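Local coordinates for serine protease pet (Escherichia coli, PDB 4OM9), which acts as an autotransporter enterotoxin of enteroaggregative Escherichia coli, a secreted serine protease that probably cleaves the host cytoskeletal protein alpha-fodrin, at residues A10-D15 / H523-R527; D15-N19 / V47-S51; F23-H29 / F42-P48; I131-G135 / V214-E219. Numbering follows the deposited sequence.

In the fold
Interactions 1, 2 and 3 form a touching chain of contacts, and interaction 4 lies at its far end. Helix 10-17 takes part in the first two, which share D15 and have centres about 11 Å apart: it meets the 523-527 loop, joined through the chain to the parallel strands of the beta-helix, and, one turn later, the protease's own 47-51 loop. Interactions 2 and 3, centres about 9 Å apart, share V47 and P48, and L16 packs on F23 and F42. From there L45 and P46 touch F215 of interaction 4, about 15 Å from interaction 3 between centres. Interactions 2 to 4 lie in the clan PA protease part; interaction 1 ties it to the long stalk.

Interaction 1. Residues A10-D15 / H523-R527; sequences ARDYLD and HAIFR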
loop_
_atom_site.group_PDB
_atom_site.type_symbol
_atom_site.label_atom_id
_atom_site.label_comp_id
_atom_site.label_asym_id
_atom_site.label_seq_id
_atom_site.Cartn_x
_atom_site.Cartn_y
_atom_site.Cartn_z
ATOM N N ALA A 10 20.896 12.770 11.600
ATOM C CA ALA A 10 21.951 12.452 10.664
ATOM C C ALA A 10 21.362 11.791 9.410
ATOM O O ALA A 10 21.756 12.094 8.287
ATOM C CB ALA A 10 22.985 11.550 11.339
ATOM N N ARG A 11 20.380 10.922 9.628
ATOM C CA ARG A 11 19.768 10.130 8.568
ATOM C C ARG A 11 18.963 11.024 7.623
ATOM O O ARG A 11 18.700 10.665 6.458
ATOM C CB ARG A 11 18.890 9.039 9.198
ATOM C CG ARG A 11 17.933 8.333 8.270
ATOM C CD ARG A 11 17.222 7.215 9.001
ATOM N NE ARG A 11 15.805 7.501 9.169
ATOM C CZ ARG A 11 14.916 6.609 9.595
ATOM N NH1 ARG A 11 15.304 5.375 9.887
ATOM N NH2 ARG A 11 13.639 6.939 9.715
ATOM N N ASP A 12 18.598 12.206 8.118
ATOM C CA ASP A 12 17.802 13.137 7.327
ATOM C C ASP A 12 18.535 13.657 6.080
ATOM O O ASP A 12 17.938 13.770 5.005
ATOM C CB ASP A 12 17.353 14.313 8.196
ATOM C CG ASP A 12 16.321 13.907 9.231
ATOM O OD1 ASP A 12 15.625 12.893 8.998
ATOM O OD2 ASP A 12 16.186 14.607 10.264
ATOM N N TYR A 13 19.819 13.979 6.222
ATOM C CA TYR A 13 20.601 14.421 5.079
ATOM C C TYR A 13 20.711 13.322 4.031
ATOM O O TYR A 13 20.704 13.593 2.836
ATOM C CB TYR A 13 22.001 14.863 5.510
ATOM C CG TYR A 13 22.038 16.096 6.382
ATOM C CD1 TYR A 13 22.068 17.368 5.817
ATOM C CD2 TYR A 13 22.054 15.991 7.773
ATOM C CE1 TYR A 13 22.108 18.513 6.613
ATOM C CE2 TYR A 13 22.087 17.120 8.578
ATOM C CZ TYR A 13 22.122 18.382 7.993
ATOM O OH TYR A 13 22.157 19.509 8.787
ATOM N N LEU A 14 20.818 12.087 4.498
ATOM C CA LEU A 14 20.955 10.909 3.640
ATOM C C LEU A 14 19.654 10.574 2.930
ATOM O O LEU A 14 19.652 10.264 1.742
ATOM C CB LEU A 14 21.401 9.720 4.472
ATOM C CG LEU A 14 22.886 9.495 4.747
ATOM C CD1 LEU A 14 23.642 10.765 4.881
ATOM C CD2 LEU A 14 23.065 8.666 5.991
ATOM N N ASP A 15 18.547 10.631 3.672
ATOM C CA ASP A 15 17.221 10.368 3.107
ATOM C C ASP A 15 16.962 11.297 1.921
ATOM O O ASP A 15 16.424 10.873 0.896
ATOM C CB ASP A 15 16.109 10.556 4.158
ATOM C CG ASP A 15 15.736 9.261 4.892
ATOM O OD1 ASP A 15 16.217 8.179 4.521
ATOM O OD2 ASP A 15 14.940 9.342 5.868
ATOM N N HIS A 523 14.339 3.756 4.356
ATOM C CA HIS A 523 15.183 4.888 4.651
ATOM C C HIS A 523 16.615 4.531 4.316
ATOM O O HIS A 523 16.968 3.354 4.139
ATOM C CB HIS A 523 15.067 5.319 6.128
ATOM C CG HIS A 523 13.696 5.758 6.519
ATOM N ND1 HIS A 523 13.322 7.087 6.580
ATOM C CD2 HIS A 523 12.579 5.047 6.825
ATOM C CE1 HIS A 523 12.057 7.178 6.932
ATOM N NE2 HIS A 523 11.577 5.952 7.081
ATOM N N ALA A 524 17.433 5.572 4.211
ATOM C CA ALA A 524 18.858 5.417 4.025
ATOM C C ALA A 524 19.454 4.857 5.303
ATOM O O ALA A 524 18.900 5.034 6.398
ATOM C CB ALA A 524 19.504 6.764 3.676
ATOM N N ILE A 525 20.587 4.186 5.167
ATOM C CA ILE A 525 21.365 3.799 6.327
ATOM C C ILE A 525 22.752 4.403 6.180
ATOM O O ILE A 525 23.053 5.029 5.171
ATOM C CB ILE A 525 21.454 2.279 6.471
ATOM C CG1 ILE A 525 22.301 1.685 5.339
ATOM C CG2 ILE A 525 20.043 1.655 6.501
ATOM C CD1 ILE A 525 22.293 0.168 5.335
ATOM N N PHE A 526 23.590 4.215 7.187
ATOM C CA PHE A 526 24.923 4.783 7.179
ATOM C C PHE A 526 25.928 3.828 6.549
ATOM O O PHE A 526 26.924 4.271 5.967
ATOM C CB PHE A 526 25.354 5.129 8.597
ATOM C CG PHE A 526 24.334 5.928 9.364
ATOM C CD1 PHE A 526 24.011 7.223 8.974
ATOM C CD2 PHE A 526 23.723 5.395 10.488
ATOM C CE1 PHE A 526 23.085 7.962 9.670
ATOM C CE2 PHE A 526 22.804 6.125 11.187
ATOM C CZ PHE A 526 22.481 7.413 10.776
ATOM N N ARG A 527 25.657 2.521 6.661
ATOM C CA ARG A 527 26.598 1.484 6.224
ATOM C C ARG A 527 25.901 0.119 6.147
ATOM O O ARG A 527 25.239 -0.289 7.103
ATOM C CB ARG A 527 27.797 1.428 7.186
ATOM C CG ARG A 527 28.916 0.476 6.772
ATOM C CD ARG A 527 30.028 0.419 7.825
ATOM N NE ARG A 527 29.586 -0.172 9.091
ATOM C CZ ARG A 527 30.158 0.053 10.274
ATOM N NH1 ARG A 527 31.202 0.867 10.374
ATOM N NH2 ARG A 527 29.684 -0.535 11.364
HETATM O O HOH W 1 18.076 4.003 8.769
#
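R11, F526 and H523, with A524 level with them, bury the most surface in this contact between helix 10-17, near the N-terminus of the chain, and a loop that follows strand 514-520 of the beta-helix. The imidazole of H523 is gripped at its edge by D15, with ND1 donating to D15 OD2 at 2.9 Å along a nearly straight N-H···O line. The neighbouring backbone N of A524 reaches D15 OD1, also at 2.9 Å, so one carboxylate receives two successive residues of the loop, a task that suits the short, two-oxygen side chain of aspartate. Over a face of the imidazole the guanidinium of R11 lies flat, centres 3.6 Å apart and planes at 16°, a stack that the long arginine can reach from one helical turn earlier. A water accepts from R11 NH1 (3.3 Å) and donates to A524 O (2.7 Å). F526 supplies the apolar half: its CD1 lies 3.4 Å from L14 CD2 and its CE1 4.0 Å from A10 CB, while L14 CB meets A524 CB at 3.6 Å. Beyond the helix, F526 also packs on W543 and I547 of helix 543-550. Because H523 NE2 is hydrogen-bonded to D575, the ring sits between two carboxylates, consistent with a protonated imidazolium, whereas R11 has a long, charge-only pairing with D15 (NE to OD2, 3.9 Å).

Interaction 2. Residues D15-N19 / V47-S51; sequences DLAQN and VPDFS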
loop_
_atom_site.group_PDB
_atom_site.type_symbol
_atom_site.label_atom_id
_atom_site.label_comp_id
_atom_site.label_asym_id
_atom_site.label_seq_id
_atom_site.Cartn_x
_atom_site.Cartn_y
_atom_site.Cartn_z
ATOM N N ASP A 15 18.547 10.631 3.672
ATOM C CA ASP A 15 17.221 10.368 3.107
ATOM C C ASP A 15 16.962 11.297 1.921
ATOM O O ASP A 15 16.424 10.873 0.896
ATOM C CB ASP A 15 16.109 10.556 4.158
ATOM C CG ASP A 15 15.736 9.261 4.892
ATOM O OD1 ASP A 15 16.217 8.179 4.521
ATOM O OD2 ASP A 15 14.940 9.342 5.868
ATOM N N LEU A 16 17.345 12.562 2.074
ATOM C CA LEU A 16 17.099 13.558 1.041
ATOM C C LEU A 16 17.925 13.264 -0.208
ATOM O O LEU A 16 17.417 13.363 -1.318
ATOM C CB LEU A 16 17.406 14.967 1.554
ATOM C CG LEU A 16 17.290 16.141 0.579
ATOM C CD1 LEU A 16 15.961 16.156 -0.155
ATOM C CD2 LEU A 16 17.491 17.452 1.320
ATOM N N ALA A 17 19.194 12.915 -0.019
ATOM C CA ALA A 17 20.091 12.719 -1.154
ATOM C C ALA A 17 19.705 11.456 -1.903
ATOM O O ALA A 17 19.903 11.362 -3.099
ATOM C CB ALA A 17 21.555 12.639 -0.704
ATOM N N GLN A 18 19.126 10.491 -1.198
ATOM C CA GLN A 18 18.921 9.188 -1.795
ATOM C C GLN A 18 17.447 8.971 -2.091
ATOM O O GLN A 18 17.026 7.853 -2.409
ATOM C CB GLN A 18 19.503 8.112 -0.868
ATOM C CG GLN A 18 20.987 8.396 -0.569
ATOM C CD GLN A 18 21.572 7.484 0.474
ATOM O OE1 GLN A 18 21.185 6.312 0.582
ATOM N NE2 GLN A 18 22.519 8.007 1.255
ATOM N N ASN A 19 16.679 10.063 -2.009
ATOM C CA ASN A 19 15.241 10.029 -2.277
ATOM C C ASN A 19 14.522 8.925 -1.479
ATOM O O ASN A 19 13.708 8.163 -2.011
ATOM C CB ASN A 19 14.981 9.853 -3.775
ATOM C CG ASN A 19 15.285 11.109 -4.574
ATOM O OD1 ASN A 19 16.046 11.069 -5.539
ATOM N ND2 ASN A 19 14.692 12.223 -4.185
ATOM N N VAL A 47 10.682 17.840 -4.313
ATOM C CA VAL A 47 12.000 17.262 -4.088
ATOM C C VAL A 47 12.599 16.837 -5.421
ATOM O O VAL A 47 11.919 16.229 -6.244
ATOM C CB VAL A 47 11.941 16.047 -3.129
ATOM C CG1 VAL A 47 13.308 15.409 -2.959
ATOM C CG2 VAL A 47 11.381 16.472 -1.779
ATOM N N PRO A 48 13.873 17.162 -5.644
ATOM C CA PRO A 48 14.535 16.716 -6.881
ATOM C C PRO A 48 14.591 15.202 -6.987
ATOM O O PRO A 48 14.460 14.499 -5.980
ATOM C CB PRO A 48 15.954 17.288 -6.759
ATOM C CG PRO A 48 15.828 18.422 -5.754
ATOM C CD PRO A 48 14.745 17.995 -4.800
ATOM N N ASP A 49 14.770 14.702 -8.204
ATOM C CA ASP A 49 15.154 13.318 -8.403
ATOM C C ASP A 49 16.670 13.310 -8.501
ATOM O O ASP A 49 17.252 13.815 -9.466
ATOM C CB ASP A 49 14.500 12.729 -9.660
ATOM C CG ASP A 49 14.832 11.247 -9.870
ATOM O OD1 ASP A 49 15.959 10.809 -9.553
ATOM O OD2 ASP A 49 13.952 10.510 -10.365
ATOM N N PHE A 50 17.316 12.741 -7.500
ATOM C CA PHE A 50 18.765 12.666 -7.507
ATOM C C PHE A 50 19.361 11.406 -8.156
ATOM O O PHE A 50 20.549 11.118 -7.969
ATOM C CB PHE A 50 19.287 12.770 -6.086
ATOM C CG PHE A 50 18.950 14.063 -5.422
ATOM C CD1 PHE A 50 19.397 15.264 -5.956
ATOM C CD2 PHE A 50 18.191 14.083 -4.249
ATOM C CE1 PHE A 50 19.094 16.458 -5.343
ATOM C CE2 PHE A 50 17.897 15.285 -3.622
ATOM C CZ PHE A 50 18.346 16.473 -4.164
ATOM N N SER A 51 18.580 10.660 -8.926
ATOM C CA SER A 51 19.126 9.406 -9.454
ATOM C C SER A 51 20.143 9.595 -10.606
ATOM O O SER A 51 20.783 8.642 -10.995
ATOM C CB SER A 51 18.001 8.474 -9.898
ATOM O OG SER A 51 17.133 9.107 -10.815
HETATM O O HOH W 2 20.259 9.197 -5.185
#
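An asparagine just beyond the C-terminal end of helix 10-17 clasps a non-regular loop of the protease domain, and that loop is itself shaped by an Asx turn at D49. N19 has left-handed backbone angles (51/47), a conformation asparagine tolerates well, and its CA-to-CB bond points toward the loop. The side-chain amide then imitates a peptide group: ND2 of N19 donates to P48 O at 2.9 Å, while OD1 of N19 accepts from F50 N, also at 2.9 Å. ND2 has a further acceptor in F23 O. Beside this polar clasp, F50 fits against the last helical turn, its CB 3.4 Å from A17 O and the edge of its ring, at CE2, 3.0 Å from L16 O. L16 CD1 adds apolar contact with V47 CG1 at 3.9 Å, and V150 of strand 143-151 packs against both A17 and F50. The Asx turn is the bond from S51 N to D49 OD1 (2.7 Å); S51 OG adds a very short one to D49 OD1, 2.4 Å.

Interaction 3. Residues F23-H29 / F42-P48; sequences FQPGSTH and FPALPVP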
loop_
_atom_site.group_PDB
_atom_site.type_symbol
_atom_site.label_atom_id
_atom_site.label_comp_id
_atom_site.label_asym_id
_atom_site.label_seq_id
_atom_site.Cartn_x
_atom_site.Cartn_y
_atom_site.Cartn_z
ATOM N N PHE A 23 11.333 12.037 1.310
ATOM C CA PHE A 23 11.939 12.796 0.226
ATOM C C PHE A 23 11.841 12.071 -1.117
ATOM O O PHE A 23 12.793 12.072 -1.910
ATOM C CB PHE A 23 13.402 13.090 0.536
ATOM C CG PHE A 23 13.610 13.957 1.749
ATOM C CD1 PHE A 23 13.295 15.300 1.714
ATOM C CD2 PHE A 23 14.154 13.427 2.909
ATOM C CE1 PHE A 23 13.515 16.110 2.813
ATOM C CE2 PHE A 23 14.379 14.214 3.996
ATOM C CZ PHE A 23 14.051 15.567 3.952
ATOM N N GLN A 24 10.695 11.437 -1.347
ATOM C CA GLN A 24 10.374 10.873 -2.645
ATOM C C GLN A 24 10.409 11.966 -3.696
ATOM O O GLN A 24 10.049 13.113 -3.409
ATOM C CB GLN A 24 9.002 10.210 -2.619
ATOM C CG GLN A 24 8.888 9.179 -1.529
ATOM C CD GLN A 24 9.936 8.110 -1.680
ATOM O OE1 GLN A 24 10.106 7.561 -2.759
ATOM N NE2 GLN A 24 10.656 7.817 -0.604
ATOM N N PRO A 25 10.850 11.612 -4.916
ATOM C CA PRO A 25 10.926 12.581 -6.015
ATOM C C PRO A 25 9.585 13.268 -6.245
ATOM O O PRO A 25 8.578 12.573 -6.369
ATOM C CB PRO A 25 11.320 11.719 -7.234
ATOM C CG PRO A 25 11.960 10.493 -6.651
ATOM C CD PRO A 25 11.232 10.252 -5.339
ATOM N N GLY A 26 9.581 14.603 -6.291
ATOM C CA GLY A 26 8.378 15.356 -6.576
ATOM C C GLY A 26 7.556 15.725 -5.343
ATOM O O GLY A 26 6.556 16.440 -5.459
ATOM N N SER A 27 7.958 15.235 -4.171
ATOM C CA SER A 27 7.257 15.559 -2.930
ATOM C C SER A 27 7.291 17.058 -2.645
ATOM O O SER A 27 8.363 17.660 -2.555
ATOM C CB SER A 27 7.862 14.810 -1.740
ATOM O OG SER A 27 7.678 13.420 -1.856
ATOM N N THR A 28 6.118 17.657 -2.508
ATOM C CA THR A 28 6.022 19.063 -2.146
ATOM C C THR A 28 5.724 19.217 -0.652
ATOM O O THR A 28 5.283 18.262 -0.010
ATOM C CB THR A 28 4.925 19.766 -2.950
ATOM O OG1 THR A 28 3.658 19.179 -2.628
ATOM C CG2 THR A 28 5.184 19.626 -4.441
ATOM N N HIS A 29 5.974 20.416 -0.117
ATOM C CA HIS A 29 5.598 20.780 1.254
ATOM C C HIS A 29 6.189 19.847 2.292
ATOM O O HIS A 29 5.501 19.423 3.217
ATOM C CB HIS A 29 4.075 20.802 1.407
ATOM C CG HIS A 29 3.423 21.984 0.759
ATOM N ND1 HIS A 29 4.135 22.935 0.064
ATOM C CD2 HIS A 29 2.127 22.373 0.719
ATOM C CE1 HIS A 29 3.303 23.860 -0.385
ATOM N NE2 HIS A 29 2.081 23.545 -0.000
ATOM N N PHE A 42 11.243 22.571 4.487
ATOM C CA PHE A 42 11.969 22.722 3.248
ATOM C C PHE A 42 11.197 23.680 2.340
ATOM O O PHE A 42 10.015 23.934 2.575
ATOM C CB PHE A 42 12.181 21.342 2.609
ATOM C CG PHE A 42 13.334 20.596 3.204
ATOM C CD1 PHE A 42 13.181 19.895 4.387
ATOM C CD2 PHE A 42 14.588 20.631 2.598
ATOM C CE1 PHE A 42 14.253 19.233 4.947
ATOM C CE2 PHE A 42 15.668 19.963 3.150
ATOM C CZ PHE A 42 15.509 19.263 4.313
ATOM N N PRO A 43 11.867 24.244 1.321
ATOM C CA PRO A 43 11.217 25.243 0.463
ATOM C C PRO A 43 10.046 24.683 -0.344
ATOM O O PRO A 43 9.983 23.479 -0.604
ATOM C CB PRO A 43 12.347 25.693 -0.463
ATOM C CG PRO A 43 13.316 24.572 -0.444
ATOM C CD PRO A 43 13.274 24.038 0.943
ATOM N N ALA A 44 9.129 25.563 -0.735
ATOM C CA ALA A 44 7.954 25.149 -1.488
ATOM C C ALA A 44 8.338 24.768 -2.905
ATOM O O ALA A 44 8.089 25.514 -3.851
ATOM C CB ALA A 44 6.908 26.252 -1.502
ATOM N N LEU A 45 8.970 23.606 -3.035
ATOM C CA LEU A 45 9.340 23.042 -4.331
ATOM C C LEU A 45 9.177 21.534 -4.261
ATOM O O LEU A 45 9.163 20.977 -3.169
ATOM C CB LEU A 45 10.782 23.396 -4.693
ATOM C CG LEU A 45 11.222 24.861 -4.798
ATOM C CD1 LEU A 45 12.713 24.910 -5.024
ATOM C CD2 LEU A 45 10.500 25.596 -5.915
ATOM N N PRO A 46 9.059 20.859 -5.418
ATOM C CA PRO A 46 9.132 19.394 -5.365
ATOM C C PRO A 46 10.542 18.953 -5.020
ATOM O O PRO A 46 11.491 19.640 -5.388
ATOM C CB PRO A 46 8.760 18.959 -6.789
ATOM C CG PRO A 46 8.134 20.163 -7.422
ATOM C CD PRO A 46 8.783 21.343 -6.779
ATOM N N VAL A 47 10.682 17.840 -4.313
ATOM C CA VAL A 47 12.000 17.262 -4.088
ATOM C C VAL A 47 12.599 16.837 -5.421
ATOM O O VAL A 47 11.919 16.229 -6.244
ATOM C CB VAL A 47 11.941 16.047 -3.129
ATOM C CG1 VAL A 47 13.308 15.409 -2.959
ATOM C CG2 VAL A 47 11.381 16.472 -1.779
ATOM N N PRO A 48 13.873 17.162 -5.644
ATOM C CA PRO A 48 14.535 16.716 -6.881
ATOM C C PRO A 48 14.591 15.202 -6.987
ATOM O O PRO A 48 14.460 14.499 -5.980
ATOM C CB PRO A 48 15.954 17.288 -6.759
ATOM C CG PRO A 48 15.828 18.422 -5.754
ATOM C CD PRO A 48 14.745 17.995 -4.800
#
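Two backbone hydrogen bonds hold these loops together in antiparallel sense: G26 N donates to V47 O at 2.8 Å, and V47 N donates to S27 O at 2.9 Å. S27 O also receives a CA-H···O contact from P46 CA at 3.4 Å, a useful supplement since a proline has no N-H to offer. Segment 23-29 is shaped by a type II beta turn from Q24 to S27, closed by S27 N to Q24 O at 3.1 Å and reinforced by S27 OG to the same Q24 O at 2.9 Å. G26 fills the third position with phi near 90°, where a CB would jam against the preceding carbonyl. This joins the loop before strand 31-32 to the one after strand 40-41, where A44 centres an inverse gamma turn, within the protease part. Among the side chains, F23 and F42 form an edge-to-face pair, centroids 5.3 Å apart and planes at 78°, with the F23 edge directed at the F42 face. V47 CG2 approaches S27 CB at 3.9 Å and F23 CD1 at 4.2 Å. Both phenylalanines and V47 rest on L16 of helix 10-17.

Interaction 4. Residues I131-G135 / V214-E219; sequences IDRYG and VFDNKE
A single asparagine side chain, N217, fastens the C-terminal end of a helix to the end of a strand, here in an antiparallel sheet of the clan PA protease. Helix 127-134 runs through Y134 (phi/psi -121/5) and breaks at G135 (-74/148), where a CB would lie 2.4 Å from I131 O, which explains the glycine. Strand 211-216 ends at D216, and N217 (-59/-37) begins a run of helical angles to E219. The closest CA pairs are Y134-D216 at 4.8 Å and R133-N217 at 5.2 Å. N217, chi1 near -94°, sends ND2 to D132 O (2.8 Å) and G135 O (3.0 Å), and its backbone N gives a short bond to R133 O (2.6 Å). The D132 and R133 carbonyls lie in the last turn, where no following helical N-H is available to them; G135 O is just beyond. R133 is extended through chi2 (both t), then turns at chi3 (m) and chi4 (-78°), bringing NH1 to a salt bridge with D216, 3.2 Å from both OD1 and OD2. D216 (chi1 t) OD1 also accepts from K218 N (2.9 Å) and E219 N (3.0 Å), an Asx turn within an Asx motif. Y134, chi1 m, sets CE1 3.8 Å from D216 CB, and a water joins Y134 O to F215 N, 2.9 Å from each. Strand 211-216 lies between strands 143-151 and 221-232; F215, pointing away from the helix, packs on W222, L45 and P46.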
loop_
_atom_site.group_PDB
_atom_site.type_symbol
_atom_site.label_atom_id
_atom_site.label_comp_id
_atom_site.label_asym_id
_atom_site.label_seq_id
_atom_site.Cartn_x
_atom_site.Cartn_y
_atom_site.Cartn_z
ATOM N N ILE A 131 17.129 35.035 -12.367
ATOM C CA ILE A 131 16.434 35.191 -11.101
ATOM C C ILE A 131 14.950 34.884 -11.267
ATOM O O ILE A 131 14.383 34.127 -10.485
ATOM C CB ILE A 131 16.616 36.614 -10.532
ATOM C CG1 ILE A 131 18.069 36.819 -10.091
ATOM C CG2 ILE A 131 15.636 36.864 -9.367
ATOM C CD1 ILE A 131 18.483 38.255 -9.971
ATOM N N ASP A 132 14.335 35.442 -12.305
ATOM C CA ASP A 132 12.920 35.210 -12.571
ATOM C C ASP A 132 12.618 33.749 -12.968
ATOM O O ASP A 132 11.562 33.227 -12.616
ATOM C CB ASP A 132 12.429 36.188 -13.643
ATOM C CG ASP A 132 12.365 37.642 -13.128
ATOM O OD1 ASP A 132 12.046 37.844 -11.931
ATOM O OD2 ASP A 132 12.637 38.586 -13.904
ATOM N N ARG A 133 13.548 33.086 -13.662
ATOM C CA ARG A 133 13.334 31.703 -14.088
ATOM C C ARG A 133 13.555 30.693 -12.958
ATOM O O ARG A 133 12.872 29.672 -12.885
ATOM C CB ARG A 133 14.247 31.342 -15.274
ATOM C CG ARG A 133 14.119 29.873 -15.702
ATOM C CD ARG A 133 14.745 29.573 -17.053
ATOM N NE ARG A 133 14.171 30.373 -18.129
ATOM C CZ ARG A 133 13.002 30.117 -18.703
ATOM N NH1 ARG A 133 12.275 29.088 -18.294
ATOM N NH2 ARG A 133 12.556 30.893 -19.681
ATOM N N TYR A 134 14.504 30.971 -12.072
ATOM C CA TYR A 134 14.862 29.998 -11.052
ATOM C C TYR A 134 14.693 30.489 -9.616
ATOM O O TYR A 134 15.058 29.783 -8.668
ATOM C CB TYR A 134 16.305 29.542 -11.256
ATOM C CG TYR A 134 16.583 28.955 -12.616
ATOM C CD1 TYR A 134 16.239 27.638 -12.925
ATOM C CD2 TYR A 134 17.187 29.711 -13.593
ATOM C CE1 TYR A 134 16.517 27.108 -14.160
ATOM C CE2 TYR A 134 17.450 29.199 -14.814
ATOM C CZ TYR A 134 17.117 27.908 -15.102
ATOM O OH TYR A 134 17.407 27.431 -16.358
ATOM N N GLY A 135 14.142 31.687 -9.448
ATOM C CA GLY A 135 13.926 32.234 -8.118
ATOM C C GLY A 135 12.787 31.600 -7.352
ATOM O O GLY A 135 11.795 31.150 -7.930
ATOM N N VAL A 214 18.926 23.348 -9.624
ATOM C CA VAL A 214 18.229 24.595 -9.487
ATOM C C VAL A 214 16.914 24.431 -10.250
ATOM O O VAL A 214 16.836 23.615 -11.156
ATOM C CB VAL A 214 19.158 25.732 -9.974
ATOM C CG1 VAL A 214 18.556 26.538 -11.081
ATOM C CG2 VAL A 214 19.626 26.574 -8.805
ATOM N N PHE A 215 15.856 25.117 -9.841
ATOM C CA PHE A 215 14.518 24.741 -10.290
ATOM C C PHE A 215 13.857 25.800 -11.157
ATOM O O PHE A 215 13.623 26.931 -10.722
ATOM C CB PHE A 215 13.643 24.426 -9.075
ATOM C CG PHE A 215 12.222 24.044 -9.412
ATOM C CD1 PHE A 215 11.897 22.737 -9.754
ATOM C CD2 PHE A 215 11.205 24.986 -9.348
ATOM C CE1 PHE A 215 10.588 22.378 -10.050
ATOM C CE2 PHE A 215 9.892 24.639 -9.637
ATOM C CZ PHE A 215 9.584 23.319 -9.993
ATOM N N ASP A 216 13.547 25.403 -12.384
ATOM C CA ASP A 216 12.938 26.261 -13.396
ATOM C C ASP A 216 11.467 26.516 -13.079
ATOM O O ASP A 216 10.670 25.577 -13.042
ATOM C CB ASP A 216 13.105 25.593 -14.767
ATOM C CG ASP A 216 12.645 26.460 -15.941
ATOM O OD1 ASP A 216 11.638 27.200 -15.822
ATOM O OD2 ASP A 216 13.293 26.357 -17.013
ATOM N N ASN A 217 11.132 27.791 -12.854
ATOM C CA ASN A 217 9.781 28.288 -12.515
ATOM C C ASN A 217 8.682 28.014 -13.516
ATOM O O ASN A 217 7.529 27.828 -13.145
ATOM C CB ASN A 217 9.807 29.817 -12.334
ATOM C CG ASN A 217 9.997 30.226 -10.915
ATOM O OD1 ASN A 217 9.514 29.556 -9.998
ATOM N ND2 ASN A 217 10.704 31.329 -10.707
ATOM N N LYS A 218 9.041 28.083 -14.793
ATOM C CA LYS A 218 8.056 28.096 -15.862
ATOM C C LYS A 218 7.885 26.712 -16.448
ATOM O O LYS A 218 6.828 26.372 -16.968
ATOM C CB LYS A 218 8.473 29.076 -16.956
ATOM C CG LYS A 218 8.777 30.475 -16.454
ATOM C CD LYS A 218 7.576 31.101 -15.775
ATOM C CE LYS A 218 7.782 32.590 -15.561
ATOM N NZ LYS A 218 8.959 32.879 -14.701
ATOM N N GLU A 219 8.944 25.917 -16.370
ATOM C CA GLU A 219 8.926 24.574 -16.924
ATOM C C GLU A 219 8.660 23.560 -15.826
ATOM O O GLU A 219 8.442 22.388 -16.103
ATOM C CB GLU A 219 10.247 24.270 -17.629
ATOM C CG GLU A 219 10.662 25.312 -18.659
ATOM C CD GLU A 219 9.921 25.183 -19.984
ATOM O OE1 GLU A 219 8.677 25.085 -19.982
ATOM O OE2 GLU A 219 10.591 25.186 -21.039
HETATM O O HOH W 3 16.047 27.193 -7.846
HETATM O O HOH W 4 12.388 28.287 -9.128
#